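Local coordinates for blood group a-and b-cleaving endo-beta-galactosidase (Streptococcus pneumoniae, PDB 2YGL), which is the tandem CBM51 part of a family 98 enzyme named for cleaving blood group A and B antigens, and probably binds carbohydrate, at residues Arg264-Val269 against Leu316-Ile321; Gly189-Asp194 against Gly347-Ala352; Phe288-Asp293 against Gln326-Lys331; Gln212-Phe217 against Phe239-Gly244. One frame throughout, in Å; residues are numbered along the deposited sequence.

Interaction 1 of 4, residues Arg264-Val269 against Leu316-Ile321; sequences RFISYV and LVDVEI
Phe265 and Val319 are a hydrogen-bonded pair in the antiparallel sheet of the second CBM51 beta-sandwich. Here strand 262-271 runs beside strand 315-320. Phe265 N donates to Val319 O at 3.0 Å, and Val319 N returns the bond to Phe265 O. Ser267 and Val317 make a second such pair. Its shorter bond runs from Val317 N to Ser267 O, at 2.7 Å.

A salt bridge lies diagonally over the face that carries Arg264, Ile266 and Tyr268. Arg264 CG is anti to the backbone N (chi1 -155°), and the chain stays extended to NE. The guanidinium grips Asp318 side-on. NE meets OD1 of Asp318 at 3.0 Å, while NH2 of Arg264 meets OD2 of Asp318 at 2.8 Å on its syn lone pair. The two flat groups are nearly coplanar, 26° apart, and both bonds are fairly straight. Further along this face, Leu316 CD1 sits over the centre of the Tyr268 ring, 3.9 Å from its centroid, a CH-pi contact.

On the other face Val317 CG1 touches the rim of the Phe265 ring, 4.0 Å from CE2. Val317 CG2 packs on Val269 CG2.

Strand 343-352 flanks strand 262-271 through backbone bonds to Arg264 and Ile266. Helix 179-184 covers Ile266 and Tyr268. Strand 295-299 of the other sheet packs on Val317, Val319 and Ile321.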
loop_
_atom_site.group_PDB
_atom_site.type_symbol
_atom_site.label_atom_id
_atom_site.label_comp_id
_atom_site.label_asym_id
_atom_site.label_seq_id
_atom_site.Cartn_x
_atom_site.Cartn_y
_atom_site.Cartn_z
ATOM N N ARG A 264 6.258 -10.632 -8.629
ATOM C CA ARG A 264 5.455 -9.649 -9.355
ATOM C C ARG A 264 6.074 -9.281 -10.705
ATOM O O ARG A 264 7.296 -9.168 -10.828
ATOM C CB ARG A 264 5.305 -8.394 -8.488
ATOM C CG ARG A 264 4.088 -7.526 -8.758
ATOM C CD ARG A 264 4.054 -6.383 -7.750
ATOM N NE ARG A 264 3.059 -5.363 -8.071
ATOM C CZ ARG A 264 3.011 -4.156 -7.511
ATOM N NH1 ARG A 264 3.907 -3.802 -6.594
ATOM N NH2 ARG A 264 2.067 -3.294 -7.870
ATOM N N PHE A 265 5.221 -9.109 -11.712
ATOM C CA PHE A 265 5.643 -8.611 -13.021
ATOM C C PHE A 265 4.856 -7.350 -13.378
ATOM O O PHE A 265 3.622 -7.357 -13.346
ATOM C CB PHE A 265 5.477 -9.691 -14.099
ATOM C CG PHE A 265 5.646 -9.180 -15.510
ATOM C CD1 PHE A 265 6.906 -8.846 -16.001
ATOM C CD2 PHE A 265 4.542 -9.039 -16.347
ATOM C CE1 PHE A 265 7.064 -8.374 -17.300
ATOM C CE2 PHE A 265 4.688 -8.567 -17.647
ATOM C CZ PHE A 265 5.953 -8.236 -18.126
ATOM N N ILE A 266 5.575 -6.277 -13.708
ATOM C CA ILE A 266 4.966 -4.980 -14.028
ATOM C C ILE A 266 5.418 -4.480 -15.395
ATOM O O ILE A 266 6.617 -4.357 -15.642
ATOM C CB ILE A 266 5.355 -3.870 -13.010
ATOM C CG1 ILE A 266 5.361 -4.389 -11.565
ATOM C CG2 ILE A 266 4.457 -2.630 -13.183
ATOM C CD1 ILE A 266 4.014 -4.643 -11.005
ATOM N N SER A 267 4.454 -4.168 -16.261
ATOM C CA SER A 267 4.747 -3.573 -17.566
ATOM C C SER A 267 3.519 -2.952 -18.220
ATOM O O SER A 267 2.413 -3.485 -18.121
ATOM C CB SER A 267 5.339 -4.616 -18.520
ATOM O OG SER A 267 5.787 -4.008 -19.717
ATOM N N TYR A 268 3.730 -1.819 -18.885
ATOM C CA TYR A 268 2.763 -1.312 -19.853
ATOM C C TYR A 268 2.965 -2.051 -21.170
ATOM O O TYR A 268 4.096 -2.369 -21.537
ATOM C CB TYR A 268 2.902 0.203 -20.034
ATOM C CG TYR A 268 2.361 0.973 -18.855
ATOM C CD1 TYR A 268 0.997 1.269 -18.754
ATOM C CD2 TYR A 268 3.201 1.377 -17.823
ATOM C CE1 TYR A 268 0.493 1.964 -17.657
ATOM C CE2 TYR A 268 2.708 2.072 -16.724
ATOM C CZ TYR A 268 1.355 2.360 -16.649
ATOM O OH TYR A 268 0.874 3.046 -15.560
ATOM N N VAL A 269 1.865 -2.341 -21.864
ATOM C CA VAL A 269 1.905 -3.144 -23.088
ATOM C C VAL A 269 1.070 -2.494 -24.189
ATOM O O VAL A 269 -0.095 -2.151 -23.974
ATOM C CB VAL A 269 1.399 -4.604 -22.851
ATOM C CG1 VAL A 269 1.526 -5.445 -24.122
ATOM C CG2 VAL A 269 2.154 -5.271 -21.715
ATOM N N LEU A 316 -1.903 -1.524 -18.598
ATOM C CA LEU A 316 -1.019 -1.918 -17.508
ATOM C C LEU A 316 -1.189 -3.395 -17.180
ATOM O O LEU A 316 -2.297 -3.855 -16.898
ATOM C CB LEU A 316 -1.260 -1.062 -16.256
ATOM C CG LEU A 316 -0.431 -1.371 -14.997
ATOM C CD1 LEU A 316 1.076 -1.248 -15.240
ATOM C CD2 LEU A 316 -0.853 -0.484 -13.833
ATOM N N VAL A 317 -0.083 -4.129 -17.242
ATOM C CA VAL A 317 -0.043 -5.512 -16.785
ATOM C C VAL A 317 0.660 -5.532 -15.434
ATOM O O VAL A 317 1.830 -5.154 -15.322
ATOM C CB VAL A 317 0.687 -6.445 -17.782
ATOM C CG1 VAL A 317 0.811 -7.853 -17.207
ATOM C CG2 VAL A 317 -0.044 -6.482 -19.113
ATOM N N ASP A 318 -0.072 -5.956 -14.410
ATOM C CA ASP A 318 0.455 -6.036 -13.056
ATOM C C ASP A 318 -0.065 -7.321 -12.426
ATOM O O ASP A 318 -1.200 -7.375 -11.951
ATOM C CB ASP A 318 0.027 -4.804 -12.247
ATOM C CG ASP A 318 0.612 -4.782 -10.841
ATOM O OD1 ASP A 318 1.219 -5.786 -10.403
ATOM O OD2 ASP A 318 0.463 -3.744 -10.164
ATOM N N VAL A 319 0.775 -8.353 -12.432
ATOM C CA VAL A 319 0.347 -9.695 -12.040
ATOM C C VAL A 319 1.300 -10.332 -11.024
ATOM O O VAL A 319 2.523 -10.186 -11.123
ATOM C CB VAL A 319 0.129 -10.608 -13.296
ATOM C CG1 VAL A 319 1.428 -10.809 -14.085
ATOM C CG2 VAL A 319 -0.501 -11.948 -12.916
ATOM N N GLU A 320 0.723 -11.022 -10.040
ATOM C CA GLU A 320 1.496 -11.773 -9.054
ATOM C C GLU A 320 2.106 -13.013 -9.691
ATOM O O GLU A 320 1.444 -13.717 -10.451
ATOM C CB GLU A 320 0.615 -12.196 -7.873
ATOM C CG GLU A 320 0.244 -11.073 -6.914
ATOM C CD GLU A 320 -0.543 -11.559 -5.700
ATOM O OE1 GLU A 320 -1.063 -12.699 -5.720
ATOM O OE2 GLU A 320 -0.644 -10.794 -4.717
ATOM N N ILE A 321 3.371 -13.268 -9.378
ATOM C CA ILE A 321 4.041 -14.492 -9.806
ATOM C C ILE A 321 3.924 -15.509 -8.672
ATOM O O ILE A 321 4.318 -15.213 -7.540
ATOM C CB ILE A 321 5.538 -14.245 -10.153
ATOM C CG1 ILE A 321 5.706 -13.085 -11.152
ATOM C CG2 ILE A 321 6.205 -15.527 -10.652
ATOM C CD1 ILE A 321 4.939 -13.226 -12.463
#

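Interaction 2 of 4, residues Gly189-Asp194 against Gly347-Ala352; sequences GVYLSD and GALFMA
Leu192 meets Phe350 through torsions on both sides. Phe350 CG is anti to the carbonyl carbon (chi1 -78°), and chi2 of 67° in Leu192 places CD1 over the ring. CD1 lies above the centre of one Phe350 face, 3.6 Å from the centroid, in a CH-pi contact. The two side chains cross at about a right angle. Leu192 CD1 also lies 3.5 Å from Leu349 C.

The backbones pair as short antiparallel strands in the second CBM51 module, 189-191 beside 343-352. Val190 and Phe350 exchange two hydrogen bonds, the shorter from Phe350 N to Val190 O at 2.8 Å. Leu192 N then donates to Ala348 O at 2.9 Å. Water 1 donates to the same Ala348 O at 2.7 Å and accepts from Ser193 N. The water thus carries the pairing on to the 3-10 turn 192-194.

On the face away from Phe350, the Tyr191 ring turns its edge to the carbonyl oxygens of Gly347 and Ala348. Tyr191 CE1 touches Leu349 CD2 at 4.0 Å, and the hydroxyl of Tyr191 bonds to Leu182 O in helix 179-184. Gly189 has no side chain, and Met351 SD comes to 3.8 Å from Gly189 CA.

The chemistry is therefore split. Leu192 and Phe350 give an apolar face that continues onto Leu330 and Ile328 in the core, while Ala348 O is satisfied by one amide and one water.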
loop_
_atom_site.group_PDB
_atom_site.type_symbol
_atom_site.label_atom_id
_atom_site.label_comp_id
_atom_site.label_asym_id
_atom_site.label_seq_id
_atom_site.Cartn_x
_atom_site.Cartn_y
_atom_site.Cartn_z
ATOM N N GLY A 189 12.884 -3.331 -7.680
ATOM C CA GLY A 189 12.481 -3.658 -9.044
ATOM C C GLY A 189 13.691 -3.885 -9.927
ATOM O O GLY A 189 14.637 -3.094 -9.911
ATOM N N VAL A 190 13.672 -4.977 -10.686
ATOM C CA VAL A 190 14.725 -5.266 -11.651
ATOM C C VAL A 190 14.110 -5.281 -13.050
ATOM O O VAL A 190 13.201 -6.071 -13.328
ATOM C CB VAL A 190 15.439 -6.606 -11.339
ATOM C CG1 VAL A 190 16.366 -7.019 -12.478
ATOM C CG2 VAL A 190 16.222 -6.503 -10.034
ATOM N N TYR A 191 14.597 -4.388 -13.913
ATOM C CA TYR A 191 14.125 -4.301 -15.294
ATOM C C TYR A 191 14.498 -5.552 -16.081
ATOM O O TYR A 191 15.635 -6.027 -16.008
ATOM C CB TYR A 191 14.693 -3.062 -15.993
ATOM C CG TYR A 191 14.214 -1.758 -15.411
ATOM C CD1 TYR A 191 12.912 -1.315 -15.630
ATOM C CD2 TYR A 191 15.062 -0.964 -14.640
ATOM C CE1 TYR A 191 12.462 -0.118 -15.096
ATOM C CE2 TYR A 191 14.625 0.239 -14.101
ATOM C CZ TYR A 191 13.324 0.654 -14.333
ATOM O OH TYR A 191 12.877 1.840 -13.809
ATOM N N LEU A 192 13.533 -6.074 -16.832
ATOM C CA LEU A 192 13.754 -7.273 -17.645
ATOM C C LEU A 192 14.879 -7.084 -18.662
ATOM O O LEU A 192 15.680 -7.996 -18.881
ATOM C CB LEU A 192 12.459 -7.716 -18.332
ATOM C CG LEU A 192 11.572 -8.694 -17.554
ATOM C CD1 LEU A 192 10.959 -8.067 -16.302
ATOM C CD2 LEU A 192 10.479 -9.229 -18.456
ATOM N N SER A 193 14.950 -5.889 -19.246
ATOM C CA SER A 193 16.002 -5.543 -20.209
ATOM C C SER A 193 17.412 -5.498 -19.600
ATOM O O SER A 193 18.400 -5.381 -20.326
ATOM C CB SER A 193 15.680 -4.216 -20.900
ATOM O OG SER A 193 15.554 -3.165 -19.957
ATOM N N ASP A 194 17.500 -5.587 -18.275
ATOM C CA ASP A 194 18.791 -5.691 -17.596
ATOM C C ASP A 194 19.167 -7.148 -17.312
ATOM O O ASP A 194 20.184 -7.419 -16.675
ATOM C CB ASP A 194 18.788 -4.875 -16.299
ATOM C CG ASP A 194 18.806 -3.379 -16.546
ATOM O OD1 ASP A 194 19.152 -2.952 -17.672
ATOM O OD2 ASP A 194 18.478 -2.625 -15.605
ATOM N N GLY A 347 8.689 -0.279 -19.550
ATOM C CA GLY A 347 9.047 -0.266 -18.130
ATOM C C GLY A 347 9.069 -1.635 -17.473
ATOM O O GLY A 347 9.080 -1.729 -16.244
ATOM N N ALA A 348 9.092 -2.689 -18.293
ATOM C CA ALA A 348 8.979 -4.076 -17.824
ATOM C C ALA A 348 9.977 -4.418 -16.722
ATOM O O ALA A 348 11.190 -4.313 -16.917
ATOM C CB ALA A 348 9.122 -5.048 -18.987
ATOM N N LEU A 349 9.454 -4.827 -15.567
ATOM C CA LEU A 349 10.290 -5.154 -14.413
ATOM C C LEU A 349 9.743 -6.306 -13.557
ATOM O O LEU A 349 8.557 -6.647 -13.633
ATOM C CB LEU A 349 10.556 -3.901 -13.559
ATOM C CG LEU A 349 9.418 -3.170 -12.838
ATOM C CD1 LEU A 349 9.045 -3.873 -11.532
ATOM C CD2 LEU A 349 9.831 -1.730 -12.554
ATOM N N PHE A 350 10.633 -6.900 -12.763
ATOM C CA PHE A 350 10.287 -7.931 -11.789
ATOM C C PHE A 350 10.432 -7.396 -10.365
ATOM O O PHE A 350 11.302 -6.566 -10.094
ATOM C CB PHE A 350 11.215 -9.145 -11.935
ATOM C CG PHE A 350 10.888 -10.055 -13.090
ATOM C CD1 PHE A 350 9.573 -10.403 -13.389
ATOM C CD2 PHE A 350 11.915 -10.610 -13.853
ATOM C CE1 PHE A 350 9.284 -11.260 -14.449
ATOM C CE2 PHE A 350 11.636 -11.469 -14.912
ATOM C CZ PHE A 350 10.320 -11.796 -15.210
ATOM N N MET A 351 9.584 -7.882 -9.460
ATOM C CA MET A 351 9.726 -7.613 -8.028
ATOM C C MET A 351 10.038 -8.909 -7.278
ATOM O O MET A 351 9.554 -9.980 -7.649
ATOM C CB MET A 351 8.451 -6.988 -7.448
ATOM C CG MET A 351 8.012 -5.660 -8.071
ATOM S SD MET A 351 9.041 -4.244 -7.627
ATOM C CE MET A 351 8.797 -4.164 -5.849
ATOM N N ALA A 352 10.848 -8.804 -6.226
ATOM C CA ALA A 352 11.126 -9.936 -5.340
ATOM C C ALA A 352 10.696 -9.620 -3.908
ATOM O O ALA A 352 11.262 -8.741 -3.254
ATOM C CB ALA A 352 12.602 -10.322 -5.392
HETATM O O HOH W 1 12.659 -3.881 -19.147
#

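Interaction 3 of 4, residues Phe288-Asp293 against Gln326-Lys331; sequences FEVVAD and QTIELK
Glu289 and Lys331 exchange two backbone hydrogen bonds, and so do Val291 and Glu329. All four measure 2.8 Å between N and O, so strands 285-292 and 327-334 are evenly paired in the five-stranded sheet of the second CBM51 module. The ladder ends at Asp293, whose N donates to Thr327 O.

With CG of Asp293 beside the backbone N (chi1 -63°), its carboxylate turns back to the amides of Gln326 and Thr327. OD1 accepts from Thr327 N at 2.8 Å and from Gln326 N at 3.1 Å, and OD2 also accepts from Gln326 N. Water 4 donates to Asp293 OD1, and it lies 3.0 Å from Thr327 OG1.

On the face of Glu289 and Val291, the extended Lys331 chain crosses Val291, with CD 3.8 Å from CG2. Water 2 bridges Lys331 NZ to Glu289 OE1. Tyr333 OH also bonds that carboxylate oxygen.

On the other face Leu330 CD2 touches Val290 CG1 at 4.1 Å, and Leu345 and Phe350 of strand 343-352 pack against this side.

One face is thus apolar core. The other is mixed: Val291 lies against the Lys331 chain, while Glu289 OE1 and Lys331 NZ stay 5.0 Å apart, linked by water.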
loop_
_atom_site.group_PDB
_atom_site.type_symbol
_atom_site.label_atom_id
_atom_site.label_comp_id
_atom_site.label_asym_id
_atom_site.label_seq_id
_atom_site.Cartn_x
_atom_site.Cartn_y
_atom_site.Cartn_z
ATOM N N PHE A 288 -1.785 -10.702 -25.645
ATOM C CA PHE A 288 -0.515 -10.846 -24.937
ATOM C C PHE A 288 -0.719 -11.695 -23.685
ATOM O O PHE A 288 -1.686 -11.489 -22.947
ATOM C CB PHE A 288 0.056 -9.475 -24.554
ATOM C CG PHE A 288 1.306 -9.548 -23.710
ATOM C CD1 PHE A 288 2.541 -9.838 -24.291
ATOM C CD2 PHE A 288 1.248 -9.326 -22.335
ATOM C CE1 PHE A 288 3.699 -9.908 -23.515
ATOM C CE2 PHE A 288 2.398 -9.392 -21.551
ATOM C CZ PHE A 288 3.626 -9.682 -22.142
ATOM N N GLU A 289 0.197 -12.632 -23.451
ATOM C CA GLU A 289 0.119 -13.537 -22.304
ATOM C C GLU A 289 1.370 -13.511 -21.434
ATOM O O GLU A 289 2.490 -13.457 -21.943
ATOM C CB GLU A 289 -0.096 -14.974 -22.768
ATOM C CG GLU A 289 -1.468 -15.278 -23.338
ATOM C CD GLU A 289 -1.549 -16.685 -23.907
ATOM O OE1 GLU A 289 -0.487 -17.305 -24.151
ATOM O OE2 GLU A 289 -2.676 -17.170 -24.116
ATOM N N VAL A 290 1.162 -13.550 -20.119
ATOM C CA VAL A 290 2.232 -13.849 -19.173
ATOM C C VAL A 290 2.008 -15.277 -18.683
ATOM O O VAL A 290 0.935 -15.609 -18.170
ATOM C CB VAL A 290 2.277 -12.857 -17.990
ATOM C CG1 VAL A 290 3.454 -13.174 -17.063
ATOM C CG2 VAL A 290 2.378 -11.424 -18.495
ATOM N N VAL A 291 3.019 -16.120 -18.865
ATOM C CA VAL A 291 2.891 -17.550 -18.607
ATOM C C VAL A 291 3.919 -17.999 -17.565
ATOM O O VAL A 291 5.125 -17.843 -17.767
ATOM C CB VAL A 291 3.046 -18.375 -19.915
ATOM C CG1 VAL A 291 2.676 -19.828 -19.691
ATOM C CG2 VAL A 291 2.187 -17.783 -21.039
ATOM N N ALA A 292 3.428 -18.540 -16.452
ATOM C CA ALA A 292 4.282 -19.065 -15.390
ATOM C C ALA A 292 4.249 -20.589 -15.379
ATOM O O ALA A 292 3.200 -21.192 -15.143
ATOM C CB ALA A 292 3.860 -18.506 -14.034
ATOM N N ASP A 293 5.405 -21.196 -15.644
ATOM C CA ASP A 293 5.556 -22.659 -15.740
ATOM C C ASP A 293 4.484 -23.325 -16.608
ATOM O O ASP A 293 3.879 -24.322 -16.209
ATOM C CB ASP A 293 5.612 -23.304 -14.343
ATOM C CG ASP A 293 6.813 -22.839 -13.532
ATOM O OD1 ASP A 293 7.902 -22.650 -14.118
ATOM O OD2 ASP A 293 6.669 -22.662 -12.306
ATOM N N GLN A 326 9.498 -21.412 -11.795
ATOM C CA GLN A 326 10.780 -21.741 -12.420
ATOM C C GLN A 326 11.004 -20.954 -13.707
ATOM O O GLN A 326 12.122 -20.511 -13.992
ATOM C CB GLN A 326 10.870 -23.247 -12.719
ATOM C CG GLN A 326 10.687 -24.155 -11.497
ATOM C CD GLN A 326 11.681 -23.850 -10.389
ATOM O OE1 GLN A 326 11.328 -23.259 -9.369
ATOM N NE2 GLN A 326 12.932 -24.235 -10.593
ATOM N N THR A 327 9.928 -20.791 -14.475
ATOM C CA THR A 327 9.988 -20.220 -15.812
ATOM C C THR A 327 8.877 -19.192 -16.018
ATOM O O THR A 327 7.715 -19.441 -15.685
ATOM C CB THR A 327 9.879 -21.335 -16.881
ATOM O OG1 THR A 327 10.944 -22.276 -16.698
ATOM C CG2 THR A 327 9.955 -20.766 -18.294
ATOM N N ILE A 328 9.247 -18.032 -16.551
ATOM C CA ILE A 328 8.270 -17.035 -16.981
ATOM C C ILE A 328 8.424 -16.798 -18.481
ATOM O O ILE A 328 9.525 -16.539 -18.963
ATOM C CB ILE A 328 8.386 -15.704 -16.183
ATOM C CG1 ILE A 328 7.985 -15.923 -14.717
ATOM C CG2 ILE A 328 7.519 -14.601 -16.823
ATOM C CD1 ILE A 328 8.329 -14.772 -13.786
ATOM N N GLU A 329 7.313 -16.912 -19.207
ATOM C CA GLU A 329 7.275 -16.637 -20.640
ATOM C C GLU A 329 6.332 -15.478 -20.955
ATOM O O GLU A 329 5.234 -15.381 -20.398
ATOM C CB GLU A 329 6.846 -17.881 -21.422
ATOM C CG GLU A 329 7.902 -18.972 -21.498
ATOM C CD GLU A 329 7.334 -20.306 -21.950
ATOM O OE1 GLU A 329 6.411 -20.825 -21.289
ATOM O OE2 GLU A 329 7.820 -20.841 -22.967
ATOM N N LEU A 330 6.778 -14.604 -21.856
ATOM C CA LEU A 330 5.982 -13.473 -22.318
ATOM C C LEU A 330 5.621 -13.697 -23.782
ATOM O O LEU A 330 6.492 -13.665 -24.652
ATOM C CB LEU A 330 6.760 -12.165 -22.138
ATOM C CG LEU A 330 7.390 -11.911 -20.762
ATOM C CD1 LEU A 330 8.217 -10.641 -20.796
ATOM C CD2 LEU A 330 6.337 -11.841 -19.649
ATOM N N LYS A 331 4.338 -13.933 -24.042
ATOM C CA LYS A 331 3.892 -14.411 -25.356
ATOM C C LYS A 331 3.060 -13.377 -26.107
ATOM O O LYS A 331 2.078 -12.851 -25.577
ATOM C CB LYS A 331 3.121 -15.729 -25.218
ATOM C CG LYS A 331 3.909 -16.842 -24.540
ATOM C CD LYS A 331 3.195 -18.175 -24.659
ATOM C CE LYS A 331 4.007 -19.285 -24.014
ATOM N NZ LYS A 331 3.320 -20.599 -24.123
HETATM O O HOH W 2 0.538 -20.000 -23.375
HETATM O O HOH W 3 6.189 -20.922 -18.601
HETATM O O HOH W 4 9.173 -24.495 -15.661
#

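Interaction 4 of 4, residues Gln212-Phe217 against Phe239-Gly244; sequences QKDKPF and FNKGLG
Asp214 OD1 is gripped from two directions. Gly242 N donates to it at 2.9 Å, on the anti lone pair, and Ser193 OG makes a second hydrogen bond. The other oxygen, OD2, forms a salt bridge with Lys241 NZ at 2.9 Å, on its syn side and 22° out of the carboxylate plane. The Lys241 chain bends at chi2 and chi3, and its CD and CE lie against both carboxylate oxygens. Its NZ is shared with Asp194 in a further salt bridge.

The Asp214 backbone joins in. Its N donates to Gly242 O at 2.7 Å. Asp214 and Gly242 thus hold each other by a backbone bond and a side-chain bond. Asp214 adopts a positive phi, 64°, where the chain leaves strand 212-213. This two-residue strand pairs with strand 242-244 in the second CBM51 module. Water 5 continues the link, donating to Phe239 O at 2.6 Å and weakly to Asp214 O.

At the other end of the contact, Gln212 and Gly244 form a hydrogen-bonded antiparallel pair, with 2.8 Å from Gln212 N to Gly244 O. Gly244 packs against residues 215-217. Lys215 O comes to 3.3 Å from Gly244 CA, and the Phe217 ring turns its edge to Gly244 O, 3.7 Å from CD2. Pro216 is the N-cap residue of helix 217-221.

Gly244 fits closely here because it has no side chain. The carboxylate of Asp214 takes two neutral donors and one ammonium group, which would be expected to favour its charged form. It ties two loops to the 3-10 turn 192-194.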
loop_
_atom_site.group_PDB
_atom_site.type_symbol
_atom_site.label_atom_id
_atom_site.label_comp_id
_atom_site.label_asym_id
_atom_site.label_seq_id
_atom_site.Cartn_x
_atom_site.Cartn_y
_atom_site.Cartn_z
ATOM N N GLN A 212 14.724 -6.544 -28.911
ATOM C CA GLN A 212 15.496 -5.366 -28.534
ATOM C C GLN A 212 15.290 -4.959 -27.080
ATOM O O GLN A 212 14.179 -5.047 -26.553
ATOM C CB GLN A 212 15.175 -4.194 -29.469
ATOM C CG GLN A 212 15.673 -4.385 -30.905
ATOM C CD GLN A 212 17.192 -4.463 -31.010
ATOM O OE1 GLN A 212 17.752 -5.523 -31.289
ATOM N NE2 GLN A 212 17.861 -3.342 -30.776
ATOM N N LYS A 213 16.375 -4.515 -26.448
ATOM C CA LYS A 213 16.331 -4.017 -25.073
ATOM C C LYS A 213 16.298 -2.490 -25.053
ATOM O O LYS A 213 17.164 -1.836 -25.639
ATOM C CB LYS A 213 17.518 -4.549 -24.261
ATOM C CG LYS A 213 17.443 -6.052 -23.964
ATOM C CD LYS A 213 18.751 -6.585 -23.376
ATOM C CE LYS A 213 18.602 -8.045 -22.963
ATOM N NZ LYS A 213 19.840 -8.612 -22.355
ATOM N N ASP A 214 15.278 -1.943 -24.390
ATOM C CA ASP A 214 15.072 -0.497 -24.227
ATOM C C ASP A 214 14.824 0.250 -25.549
ATOM O O ASP A 214 14.952 1.479 -25.614
ATOM C CB ASP A 214 16.222 0.132 -23.418
ATOM C CG ASP A 214 16.416 -0.539 -22.060
ATOM O OD1 ASP A 214 15.430 -1.036 -21.483
ATOM O OD2 ASP A 214 17.557 -0.571 -21.566
ATOM N N LYS A 215 14.453 -0.503 -26.585
ATOM C CA LYS A 215 14.193 0.030 -27.926
ATOM C C LYS A 215 13.072 -0.770 -28.590
ATOM O O LYS A 215 12.899 -1.954 -28.286
ATOM C CB LYS A 215 15.441 -0.083 -28.816
ATOM C CG LYS A 215 16.732 0.461 -28.235
ATOM C CD LYS A 215 17.922 -0.070 -29.003
ATOM C CE LYS A 215 19.205 0.125 -28.222
ATOM N NZ LYS A 215 20.378 -0.396 -28.976
ATOM N N PRO A 216 12.314 -0.136 -29.509
ATOM C CA PRO A 216 11.403 -0.922 -30.346
ATOM C C PRO A 216 12.193 -1.818 -31.299
ATOM O O PRO A 216 13.346 -1.516 -31.612
ATOM C CB PRO A 216 10.616 0.145 -31.120
ATOM C CG PRO A 216 11.451 1.381 -31.047
ATOM C CD PRO A 216 12.162 1.313 -29.733
ATOM N N PHE A 217 11.574 -2.910 -31.745
ATOM C CA PHE A 217 12.261 -3.942 -32.521
ATOM C C PHE A 217 12.941 -3.438 -33.803
ATOM O O PHE A 217 14.157 -3.586 -33.961
ATOM C CB PHE A 217 11.299 -5.097 -32.842
ATOM C CG PHE A 217 11.954 -6.267 -33.519
ATOM C CD1 PHE A 217 12.054 -6.318 -34.906
ATOM C CD2 PHE A 217 12.471 -7.322 -32.769
ATOM C CE1 PHE A 217 12.651 -7.404 -35.541
ATOM C CE2 PHE A 217 13.077 -8.416 -33.396
ATOM C CZ PHE A 217 13.166 -8.456 -34.784
ATOM N N PHE A 239 9.348 5.585 -22.787
ATOM C CA PHE A 239 9.826 4.772 -21.676
ATOM C C PHE A 239 11.341 4.625 -21.735
ATOM O O PHE A 239 11.904 4.333 -22.790
ATOM C CB PHE A 239 9.150 3.395 -21.680
ATOM C CG PHE A 239 7.740 3.410 -21.163
ATOM C CD1 PHE A 239 6.676 3.731 -22.003
ATOM C CD2 PHE A 239 7.474 3.109 -19.833
ATOM C CE1 PHE A 239 5.367 3.751 -21.523
ATOM C CE2 PHE A 239 6.174 3.124 -19.345
ATOM C CZ PHE A 239 5.116 3.446 -20.191
ATOM N N ASN A 240 11.994 4.846 -20.596
ATOM C CA ASN A 240 13.441 4.683 -20.480
ATOM C C ASN A 240 13.861 3.229 -20.654
ATOM O O ASN A 240 14.907 2.942 -21.235
ATOM C CB ASN A 240 13.941 5.196 -19.124
ATOM C CG ASN A 240 13.769 6.700 -18.951
ATOM O OD1 ASN A 240 13.821 7.468 -19.917
ATOM N ND2 ASN A 240 13.581 7.129 -17.706
ATOM N N LYS A 241 13.042 2.317 -20.137
ATOM C CA LYS A 241 13.368 0.895 -20.136
ATOM C C LYS A 241 12.234 0.063 -20.722
ATOM O O LYS A 241 11.070 0.463 -20.669
ATOM C CB LYS A 241 13.676 0.410 -18.710
ATOM C CG LYS A 241 14.755 1.196 -17.957
ATOM C CD LYS A 241 16.158 0.917 -18.488
ATOM C CE LYS A 241 16.681 -0.438 -18.043
ATOM N NZ LYS A 241 17.981 -0.728 -18.695
ATOM N N GLY A 242 12.580 -1.101 -21.267
ATOM C CA GLY A 242 11.581 -2.037 -21.771
ATOM C C GLY A 242 12.087 -3.018 -22.809
ATOM O O GLY A 242 13.287 -3.124 -23.043
ATOM N N LEU A 243 11.155 -3.735 -23.431
ATOM C CA LEU A 243 11.481 -4.763 -24.420
ATOM C C LEU A 243 10.722 -4.518 -25.722
ATOM O O LEU A 243 9.547 -4.149 -25.700
ATOM C CB LEU A 243 11.147 -6.159 -23.878
ATOM C CG LEU A 243 11.902 -6.652 -22.637
ATOM C CD1 LEU A 243 11.213 -7.868 -22.019
ATOM C CD2 LEU A 243 13.362 -6.959 -22.958
ATOM N N GLY A 244 11.402 -4.727 -26.845
ATOM C CA GLY A 244 10.808 -4.533 -28.165
ATOM C C GLY A 244 10.852 -5.807 -28.982
ATOM O O GLY A 244 11.926 -6.367 -29.217
HETATM O O HOH W 5 12.943 2.323 -24.110
#

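All four contacts build the second CBM51 module. Interactions 1, 2 and 4 belong to one sheet, and interaction 3 to the facing one. Strand 343-352 joins interactions 1, 2 and 4, since it pairs with 189-191, 242-244 and 262-271. Interaction 1 is the most buried, and its Phe265 packs on Val290 and Leu330 of interaction 3 between the sheets. Interaction 2 adds to this core from its inner face, while interaction 4 lies nearer the surface. The polar chemistry varies with place. Interaction 1 has a direct arginine salt bridge, and interaction 3 a water-bridged pair on its outer face. Interactions 2 and 4 share a polar cluster through Ser193, Asp194, Asp214 and Lys241.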